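Local coordinates for extracellular haem-binding protein (Streptomyces reticuli, PDB 3FPW) that binds haem, is described as haem-degrading, and needs its oligomeric assembly to interact with its cognate two-component sensor kinase, at residues P141-K144 against D145-G148; G172-S175 against G176-E180; V52-G56 against G57-Q61; T63-T66 against L67-T71. All coordinates share one frame; numbering follows the deposited sequence.

Contacts 3 and 4 follow each other along strand 59-65: the first is the turn before it, the second the cap that takes it into helix 67-83. Their centres lie about 24 Å apart, on the same side of the chain's centre, and both touch the fourth subunit. Contacts 1 and 2 come later in the chain, about 21 Å apart between centres. Each binds a phosphate ion, probably from the crystallisation liquor, through a glycine N-H, and each has a side chain about 4 Å from a bound iron(III) ion, K144 in contact 1 and P174 in contact 2. The widest separation, about 44 Å between centres, is that of contacts 2 and 3, on opposite sides of the chain's centre.

Contact 1: residues P141-K144 against D145-G148; sequences PTLK and DIPG. With PO4 (phosphate ion), chain G.
D145 OD2 and K144 NZ meet through one water, 2.8 Å from each; it accepts from the lysine and donates to the carboxylate and to P141 O. The charges themselves stay apart, K144 NZ lying 4.2 Å from D145 OD1, too far for a salt bridge. The carboxylate crosses the T142 side chain, OD2 coming 3.5 Å from T142 CB, while T142 OG1 is hydrogen-bonded to F151 O of the second subunit. In the backbone, D145 N donates to T142 O over 3.0 Å and I146 N to L143 O over 3.1 Å. Two successive bonds three residues apart are the signature of 3-10 winding, here in the loop between helix 130-135 and strand 155-160. Both donors stand above the plane of the carbonyl they use. CG1 of I146 lies beside its own backbone N (chi1 -68°), which lays the CG1-CD1 arm over L143 O and brings CD1 within 4.2 Å of L143 CD2. An alanine in place of D145 would probably cost the water one of its acceptors, loosening its link to K144, and remove the carboxylate near K144 NZ. Past P147 the chain takes a positive phi at G148, whose N gives a 2.8 Å, nearly straight bond (167°) to phosphate O1; R118 NH1 also binds this ion. K144 packs on D145 of the third subunit, and D145 on K144 of the second.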
loop_
_atom_site.group_PDB
_atom_site.type_symbol
_atom_site.label_atom_id
_atom_site.label_comp_id
_atom_site.label_asym_id
_atom_site.label_seq_id
_atom_site.Cartn_x
_atom_site.Cartn_y
_atom_site.Cartn_z
ATOM N N PRO A 141 -19.103 -9.911 -14.386
ATOM C CA PRO A 141 -17.714 -9.593 -14.705
ATOM C C PRO A 141 -16.964 -8.843 -13.605
ATOM O O PRO A 141 -15.740 -8.849 -13.594
ATOM C CB PRO A 141 -17.804 -8.752 -15.985
ATOM C CG PRO A 141 -19.235 -8.339 -16.112
ATOM C CD PRO A 141 -20.065 -9.303 -15.326
ATOM N N THR A 142 -17.683 -8.216 -12.683
ATOM C CA THR A 142 -17.026 -7.426 -11.635
ATOM C C THR A 142 -16.710 -8.222 -10.366
ATOM O O THR A 142 -16.232 -7.667 -9.393
ATOM C CB THR A 142 -17.816 -6.136 -11.313
ATOM O OG1 THR A 142 -19.128 -6.483 -10.876
ATOM C CG2 THR A 142 -17.930 -5.272 -12.580
ATOM N N LEU A 143 -16.987 -9.525 -10.377
ATOM C CA LEU A 143 -16.533 -10.381 -9.282
ATOM C C LEU A 143 -15.031 -10.196 -9.115
ATOM O O LEU A 143 -14.516 -10.177 -7.995
ATOM C CB LEU A 143 -16.850 -11.847 -9.563
ATOM C CG LEU A 143 -18.310 -12.250 -9.374
ATOM C CD1 LEU A 143 -18.479 -13.675 -9.848
ATOM C CD2 LEU A 143 -18.747 -12.129 -7.937
ATOM N N LYS A 144 -14.330 -10.031 -10.235
ATOM C CA LYS A 144 -12.873 -9.983 -10.186
ATOM C C LYS A 144 -12.331 -8.667 -9.610
ATOM O O LYS A 144 -11.127 -8.523 -9.385
ATOM C CB LYS A 144 -12.270 -10.271 -11.564
ATOM C CG LYS A 144 -12.429 -9.148 -12.552
ATOM C CD LYS A 144 -11.831 -9.557 -13.897
ATOM C CE LYS A 144 -12.313 -8.637 -15.008
ATOM N NZ LYS A 144 -12.020 -7.206 -14.721
ATOM N N ASP A 145 -13.231 -7.731 -9.317
ATOM C CA ASP A 145 -12.840 -6.466 -8.691
ATOM C C ASP A 145 -12.803 -6.566 -7.170
ATOM O O ASP A 145 -12.361 -5.650 -6.474
ATOM C CB ASP A 145 -13.773 -5.357 -9.182
ATOM C CG ASP A 145 -13.563 -5.056 -10.670
ATOM O OD1 ASP A 145 -12.391 -5.039 -11.108
ATOM O OD2 ASP A 145 -14.543 -4.855 -11.395
ATOM N N ILE A 146 -13.255 -7.698 -6.653
ATOM C CA ILE A 146 -13.210 -7.933 -5.217
ATOM C C ILE A 146 -11.755 -8.091 -4.791
ATOM O O ILE A 146 -11.001 -8.884 -5.367
ATOM C CB ILE A 146 -14.036 -9.166 -4.855
ATOM C CG1 ILE A 146 -15.519 -8.890 -5.090
ATOM C CG2 ILE A 146 -13.767 -9.630 -3.399
ATOM C CD1 ILE A 146 -16.403 -10.132 -5.027
ATOM N N PRO A 147 -11.334 -7.308 -3.790
ATOM C CA PRO A 147 -9.953 -7.298 -3.348
ATOM C C PRO A 147 -9.441 -8.676 -2.960
ATOM O O PRO A 147 -10.168 -9.478 -2.354
ATOM C CB PRO A 147 -9.993 -6.377 -2.118
ATOM C CG PRO A 147 -11.033 -5.398 -2.488
ATOM C CD PRO A 147 -12.118 -6.260 -3.120
ATOM N N GLY A 148 -8.194 -8.942 -3.333
ATOM C CA GLY A 148 -7.476 -10.135 -2.871
ATOM C C GLY A 148 -7.737 -11.368 -3.720
ATOM O O GLY A 148 -7.160 -12.430 -3.485
HETATM P P PO4 G . -5.886 -6.072 -3.850
HETATM O O1 PO4 G . -6.632 -7.035 -4.751
HETATM O O2 PO4 G . -4.601 -5.626 -4.512
HETATM O O3 PO4 G . -6.775 -4.876 -3.593
HETATM O O4 PO4 G . -5.556 -6.743 -2.535
HETATM O O HOH W 1 -14.481 -6.114 -13.850
HETATM O O HOH W 2 -8.897 -7.588 -7.127
#

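Contact 2: residues G172-S175 against G176-E180; sequences GAPS and GDLDE. With PO4 (phosphate ion), chain D.
A173 N donates to D179 OD1 over 2.9 Å, meeting the carboxylate on its syn side, 17° out of its plane. The methyl of A173 also lies against this oxygen and, 3.8 Å away, against L178 CB. Two residues on, S175 offers two acceptors: OG takes the N-H of L178 at 3.1 Å, and O takes that of D179 at 3.0 Å in a bond of 169°. S175 is thus the N-cap of helix 176-187, its side chain serving an amide of the first turn that has no earlier helical carbonyl to bond to. The hydroxyl is put there by a chi1 of 73°, with OG lying between the backbone N and the carbonyl carbon. L178 closes over the cap, its CG packing on S175 OG and its CD1 reaching P174 CD at 3.9 Å. Further out, G172 N donates to O1 of a phosphate ion over 2.7 Å, at a positive phi that calls for glycine. K119 binds that phosphate too and forms a salt bridge with D179 OD2, positioning the carboxylate. R86 packs on P174 and L178 from the same chain.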
loop_
_atom_site.group_PDB
_atom_site.type_symbol
_atom_site.label_atom_id
_atom_site.label_comp_id
_atom_site.label_asym_id
_atom_site.label_seq_id
_atom_site.Cartn_x
_atom_site.Cartn_y
_atom_site.Cartn_z
ATOM N N GLY A 172 2.490 -21.053 -11.890
ATOM C CA GLY A 172 3.837 -21.221 -12.443
ATOM C C GLY A 172 3.922 -22.246 -13.559
ATOM O O GLY A 172 4.918 -22.277 -14.281
ATOM N N ALA A 173 2.897 -23.088 -13.702
ATOM C CA ALA A 173 2.862 -24.038 -14.818
ATOM C C ALA A 173 2.448 -23.312 -16.099
ATOM O O ALA A 173 1.986 -22.161 -16.061
ATOM C CB ALA A 173 1.905 -25.197 -14.538
ATOM N N PRO A 174 2.606 -23.985 -17.242
ATOM C CA PRO A 174 2.338 -23.317 -18.504
ATOM C C PRO A 174 0.872 -22.986 -18.743
ATOM O O PRO A 174 0.550 -22.211 -19.652
ATOM C CB PRO A 174 2.816 -24.330 -19.548
ATOM C CG PRO A 174 3.682 -25.255 -18.864
ATOM C CD PRO A 174 3.304 -25.272 -17.426
ATOM N N SER A 175 -0.020 -23.558 -17.949
ATOM C CA SER A 175 -1.443 -23.234 -18.066
ATOM C C SER A 175 -2.087 -23.319 -16.691
ATOM O O SER A 175 -1.600 -24.029 -15.796
ATOM C CB SER A 175 -2.159 -24.175 -19.050
ATOM O OG SER A 175 -2.330 -25.477 -18.498
ATOM N N GLY A 176 -3.171 -22.573 -16.525
ATOM C CA GLY A 176 -3.946 -22.633 -15.283
ATOM C C GLY A 176 -4.515 -24.024 -15.066
ATOM O O GLY A 176 -4.634 -24.498 -13.931
ATOM N N ASP A 177 -4.861 -24.699 -16.151
ATOM C CA ASP A 177 -5.427 -26.030 -16.006
ATOM C C ASP A 177 -4.378 -26.992 -15.432
ATOM O O ASP A 177 -4.694 -27.807 -14.570
ATOM C CB ASP A 177 -6.003 -26.533 -17.325
ATOM C CG ASP A 177 -7.332 -25.852 -17.685
ATOM O OD1 ASP A 177 -7.990 -25.232 -16.799
ATOM O OD2 ASP A 177 -7.711 -25.936 -18.866
ATOM N N LEU A 178 -3.129 -26.875 -15.880
ATOM C CA LEU A 178 -2.059 -27.673 -15.282
ATOM C C LEU A 178 -1.854 -27.264 -13.821
ATOM O O LEU A 178 -1.718 -28.124 -12.962
ATOM C CB LEU A 178 -0.751 -27.529 -16.051
ATOM C CG LEU A 178 -0.732 -28.325 -17.347
ATOM C CD1 LEU A 178 0.433 -27.815 -18.168
ATOM C CD2 LEU A 178 -0.581 -29.799 -17.000
ATOM N N ASP A 179 -1.824 -25.962 -13.539
ATOM C CA ASP A 179 -1.714 -25.517 -12.138
ATOM C C ASP A 179 -2.763 -26.232 -11.296
ATOM O O ASP A 179 -2.493 -26.720 -10.185
ATOM C CB ASP A 179 -2.003 -24.021 -11.985
ATOM C CG ASP A 179 -0.898 -23.121 -12.510
ATOM O OD1 ASP A 179 0.292 -23.505 -12.430
ATOM O OD2 ASP A 179 -1.224 -21.982 -12.965
ATOM N N GLU A 180 -3.988 -26.259 -11.807
ATOM C CA GLU A 180 -5.083 -26.807 -11.020
ATOM C C GLU A 180 -4.983 -28.323 -10.861
ATOM O O GLU A 180 -5.413 -28.866 -9.847
ATOM C CB GLU A 180 -6.444 -26.366 -11.565
ATOM C CG GLU A 180 -7.471 -26.238 -10.466
ATOM C CD GLU A 180 -8.741 -25.578 -10.953
ATOM O OE1 GLU A 180 -9.701 -26.307 -11.281
ATOM O OE2 GLU A 180 -8.762 -24.337 -11.025
HETATM P P PO4 D . 0.090 -18.486 -13.336
HETATM O O1 PO4 D . 0.492 -19.956 -13.274
HETATM O O2 PO4 D . 0.006 -18.123 -14.798
HETATM O O3 PO4 D . -1.282 -18.410 -12.750
HETATM O O4 PO4 D . 1.007 -17.481 -12.601
#

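Contact 3: residues V52-G56 against G57-Q61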
loop_
_atom_site.group_PDB
_atom_site.type_symbol
_atom_site.label_atom_id
_atom_site.label_comp_id
_atom_site.label_asym_id
_atom_site.label_seq_id
_atom_site.Cartn_x
_atom_site.Cartn_y
_atom_site.Cartn_z
ATOM N N VAL A 52 -11.389 -10.479 30.537
ATOM C CA VAL A 52 -12.660 -11.093 30.735
ATOM C C VAL A 52 -12.631 -12.435 30.021
ATOM O O VAL A 52 -11.976 -12.594 28.975
ATOM C CB VAL A 52 -13.764 -10.181 30.176
ATOM C CG1 VAL A 52 -15.089 -10.909 30.149
ATOM C CG2 VAL A 52 -13.860 -8.935 31.029
ATOM N N ALA A 53 -13.312 -13.419 30.599
ATOM C CA ALA A 53 -13.477 -14.688 29.931
ATOM C C ALA A 53 -14.898 -14.810 29.385
ATOM O O ALA A 53 -15.875 -14.723 30.125
ATOM C CB ALA A 53 -13.170 -15.830 30.886
ATOM N N ALA A 54 -15.022 -15.040 28.091
ATOM C CA ALA A 54 -16.336 -15.154 27.522
ATOM C C ALA A 54 -16.896 -16.553 27.756
ATOM O O ALA A 54 -16.159 -17.522 28.015
ATOM C CB ALA A 54 -16.334 -14.777 26.061
ATOM N N ARG A 55 -18.218 -16.628 27.704
ATOM C CA ARG A 55 -18.990 -17.820 28.045
ATOM C C ARG A 55 -20.404 -17.432 27.627
ATOM O O ARG A 55 -20.937 -16.416 28.118
ATOM C CB ARG A 55 -18.996 -18.046 29.568
ATOM C CG ARG A 55 -17.800 -18.790 30.143
ATOM C CD ARG A 55 -18.122 -20.273 30.369
ATOM N NE ARG A 55 -18.053 -21.085 29.151
ATOM C CZ ARG A 55 -18.262 -22.402 29.124
ATOM N NH1 ARG A 55 -18.553 -23.050 30.243
ATOM N NH2 ARG A 55 -18.182 -23.072 27.985
ATOM N N GLY A 56 -21.045 -18.211 26.767
ATOM C CA GLY A 56 -20.588 -19.520 26.303
ATOM C C GLY A 56 -21.513 -19.641 25.112
ATOM O O GLY A 56 -21.123 -20.091 24.032
ATOM N N GLY A 57 -22.750 -19.183 25.314
ATOM C CA GLY A 57 -23.628 -18.852 24.187
ATOM C C GLY A 57 -23.005 -17.695 23.409
ATOM O O GLY A 57 -23.471 -17.319 22.329
ATOM N N GLU A 58 -21.948 -17.126 23.975
ATOM C CA GLU A 58 -21.209 -16.033 23.321
ATOM C C GLU A 58 -20.078 -16.555 22.437
ATOM O O GLU A 58 -19.346 -15.765 21.840
ATOM C CB GLU A 58 -20.624 -15.092 24.368
ATOM C CG GLU A 58 -21.686 -14.278 25.105
ATOM C CD GLU A 58 -21.171 -13.706 26.408
ATOM O OE1 GLU A 58 -20.216 -14.279 26.979
ATOM O OE2 GLU A 58 -21.749 -12.698 26.879
ATOM N N LEU A 59 -19.913 -17.871 22.393
ATOM C CA LEU A 59 -18.770 -18.474 21.703
ATOM C C LEU A 59 -19.245 -19.376 20.577
ATOM O O LEU A 59 -20.342 -19.954 20.644
ATOM C CB LEU A 59 -17.903 -19.286 22.672
ATOM C CG LEU A 59 -17.279 -18.504 23.842
ATOM C CD1 LEU A 59 -16.576 -19.461 24.795
ATOM C CD2 LEU A 59 -16.286 -17.485 23.311
ATOM N N THR A 60 -18.417 -19.488 19.549
ATOM C CA THR A 60 -18.686 -20.428 18.480
ATOM C C THR A 60 -17.351 -21.041 18.044
ATOM O O THR A 60 -16.286 -20.501 18.344
ATOM C CB THR A 60 -19.473 -19.781 17.316
ATOM O OG1 THR A 60 -19.773 -20.779 16.339
ATOM C CG2 THR A 60 -18.691 -18.668 16.668
ATOM N N GLN A 61 -17.402 -22.183 17.371
ATOM C CA GLN A 61 -16.176 -22.861 16.934
ATOM C C GLN A 61 -16.048 -22.844 15.428
ATOM O O GLN A 61 -17.051 -22.859 14.729
ATOM C CB GLN A 61 -16.196 -24.330 17.368
ATOM C CG GLN A 61 -16.465 -24.527 18.841
ATOM C CD GLN A 61 -15.212 -24.829 19.597
ATOM O OE1 GLN A 61 -14.761 -25.976 19.646
ATOM N NE2 GLN A 61 -14.636 -23.804 20.212
#
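E58 reaches back over the turn so that its OE1 accepts from R55 N, a 3.2 Å bond that is nearly straight (167°) and meets the oxygen close to the direction of its C-O bond. CG sits beside the residue's own backbone N (chi1 -69°) and the chain runs out extended from there, which carries the carboxylate to R55 and lays OE1 4.0 Å from A54 CB. The other oxygen, OE2, forms a salt bridge with K72 of the fourth subunit, so one carboxylate serves both the turn and the interface. An alanine at E58 would probably leave R55 N without this acceptor and K72 of the neighbouring subunit without its mate. The closely packed side is completed by L59: its CD2 touches A54 CB at 3.9 Å, its CD1 lies 3.8 Å from A54 O, and its CB rests near G56 O. A54 is buried here, with L65 of the fourth subunit packed on it.

The other side is loose: R55 is an exposed residue whose CB points away from 57-61, and G57 is exposed at the tip. Between the two sides, L59 N returns to G56 O over 3.0 Å, from above the carbonyl plane, and closes a type I beta turn; the peptide bond before G56 is cis. The turn links the short strand 52-53 to strand 59-65 in an N-terminal arm, and residues of both pair in parallel with a strand of the fourth subunit, extending the sheet across the interface.

Contact 4: residues T63-T66 against L67-T71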
loop_
_atom_site.group_PDB
_atom_site.type_symbol
_atom_site.label_atom_id
_atom_site.label_comp_id
_atom_site.label_asym_id
_atom_site.label_seq_id
_atom_site.Cartn_x
_atom_site.Cartn_y
_atom_site.Cartn_z
ATOM N N THR A 63 -13.556 -24.809 12.145
ATOM C CA THR A 63 -12.698 -25.956 11.843
ATOM C C THR A 63 -11.624 -25.561 10.833
ATOM O O THR A 63 -11.871 -24.757 9.923
ATOM C CB THR A 63 -13.534 -27.114 11.277
ATOM O OG1 THR A 63 -14.498 -27.518 12.266
ATOM C CG2 THR A 63 -12.643 -28.316 10.887
ATOM N N HIS A 64 -10.430 -26.105 11.025
ATOM C CA HIS A 64 -9.258 -25.784 10.195
ATOM C C HIS A 64 -8.424 -27.005 9.887
ATOM O O HIS A 64 -8.415 -27.964 10.669
ATOM C CB HIS A 64 -8.371 -24.855 11.006
ATOM C CG HIS A 64 -9.111 -23.665 11.498
ATOM N ND1 HIS A 64 -9.213 -22.512 10.753
ATOM C CD2 HIS A 64 -9.864 -23.475 12.608
ATOM C CE1 HIS A 64 -9.967 -21.643 11.407
ATOM N NE2 HIS A 64 -10.377 -22.208 12.531
ATOM N N LEU A 65 -7.696 -26.953 8.777
ATOM C CA LEU A 65 -6.567 -27.855 8.589
ATOM C C LEU A 65 -5.526 -27.528 9.648
ATOM O O LEU A 65 -5.283 -26.349 9.979
ATOM C CB LEU A 65 -5.930 -27.675 7.204
ATOM C CG LEU A 65 -6.736 -27.977 5.956
ATOM C CD1 LEU A 65 -5.843 -27.831 4.733
ATOM C CD2 LEU A 65 -7.300 -29.378 6.046
ATOM N N THR A 66 -4.901 -28.572 10.193
ATOM C CA THR A 66 -3.725 -28.382 11.004
ATOM C C THR A 66 -2.583 -27.924 10.111
ATOM O O THR A 66 -2.593 -28.163 8.891
ATOM C CB THR A 66 -3.318 -29.706 11.675
ATOM O OG1 THR A 66 -2.984 -30.675 10.674
ATOM C CG2 THR A 66 -4.463 -30.240 12.576
ATOM N N LEU A 67 -1.600 -27.243 10.693
ATOM C CA LEU A 67 -0.383 -26.948 9.931
ATOM C C LEU A 67 0.196 -28.210 9.295
ATOM O O LEU A 67 0.606 -28.185 8.127
ATOM C CB LEU A 67 0.670 -26.259 10.786
ATOM C CG LEU A 67 1.962 -25.955 10.000
ATOM C CD1 LEU A 67 1.715 -25.068 8.752
ATOM C CD2 LEU A 67 2.981 -25.309 10.909
ATOM N N GLU A 68 0.228 -29.309 10.046
ATOM C CA GLU A 68 0.736 -30.573 9.505
ATOM C C GLU A 68 0.009 -30.967 8.202
ATOM O O GLU A 68 0.656 -31.337 7.201
ATOM C CB GLU A 68 0.626 -31.688 10.565
ATOM C CG GLU A 68 1.069 -33.060 10.061
ATOM C CD GLU A 68 0.856 -34.182 11.079
ATOM O OE1 GLU A 68 1.454 -35.262 10.880
ATOM O OE2 GLU A 68 0.081 -34.005 12.061
ATOM N N ALA A 69 -1.325 -30.887 8.211
ATOM C CA ALA A 69 -2.113 -31.277 7.027
ATOM C C ALA A 69 -1.903 -30.286 5.889
ATOM O O ALA A 69 -1.727 -30.681 4.728
ATOM C CB ALA A 69 -3.590 -31.330 7.377
ATOM N N ALA A 70 -1.914 -29.002 6.206
ATOM C CA ALA A 70 -1.698 -27.998 5.142
ATOM C C ALA A 70 -0.325 -28.145 4.490
ATOM O O ALA A 70 -0.163 -27.981 3.269
ATOM C CB ALA A 70 -1.857 -26.607 5.715
ATOM N N THR A 71 0.675 -28.438 5.310
ATOM C CA THR A 71 2.027 -28.661 4.803
ATOM C C THR A 71 2.106 -29.902 3.922
ATOM O O THR A 71 2.714 -29.870 2.852
ATOM C CB THR A 71 3.020 -28.807 5.964
ATOM O OG1 THR A 71 2.991 -27.605 6.749
ATOM C CG2 THR A 71 4.447 -29.052 5.433
HETATM O O HOH W 3 -2.629 -33.230 11.375
#
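T66 is the N-cap of helix 67-83, at the point where strand 59-65 gives way to the helix. Its OG1 accepts from A69 N over 3.0 Å, a capping bond of 157° to an amide of the first turn. OG1 is turned in between the backbone N and carbonyl carbon of its own residue (chi1 62°), which swings it over the start of the helix and brings it 3.4 Å from A69 CB. The same hydroxyl donates to a water at 2.7 Å, and this water donates to E68 OE2 at 2.9 Å, so OG1 both accepts and donates and the extended E68 side chain is tied to the cap. T66 O starts the regular helical bonding: A70 N reaches it over 2.9 Å, almost in line with the carbonyl bond. The next carbonyl, L67 O, accepts twice from T71, one turn on, from its N and, at 2.8 Å, from its OG1, which stands above the carbonyl plane.

Apolar contact is lighter. L65 sets its CB 4.3 Å from A69 CB, and its CD1 lies against the CA and CB of A70. The strand and helix axes diverge by 49°, with a closest approach of 7.7 Å. Around them, L67, A70 and T71 pack on V101 of strand 99-104. L67 N, at the N-terminal end of the helix, donates to D106 OD1 of the fifth subunit, while T63, H64 and L65 pair antiparallel with a strand of the fourth, whose L59 packs on T66.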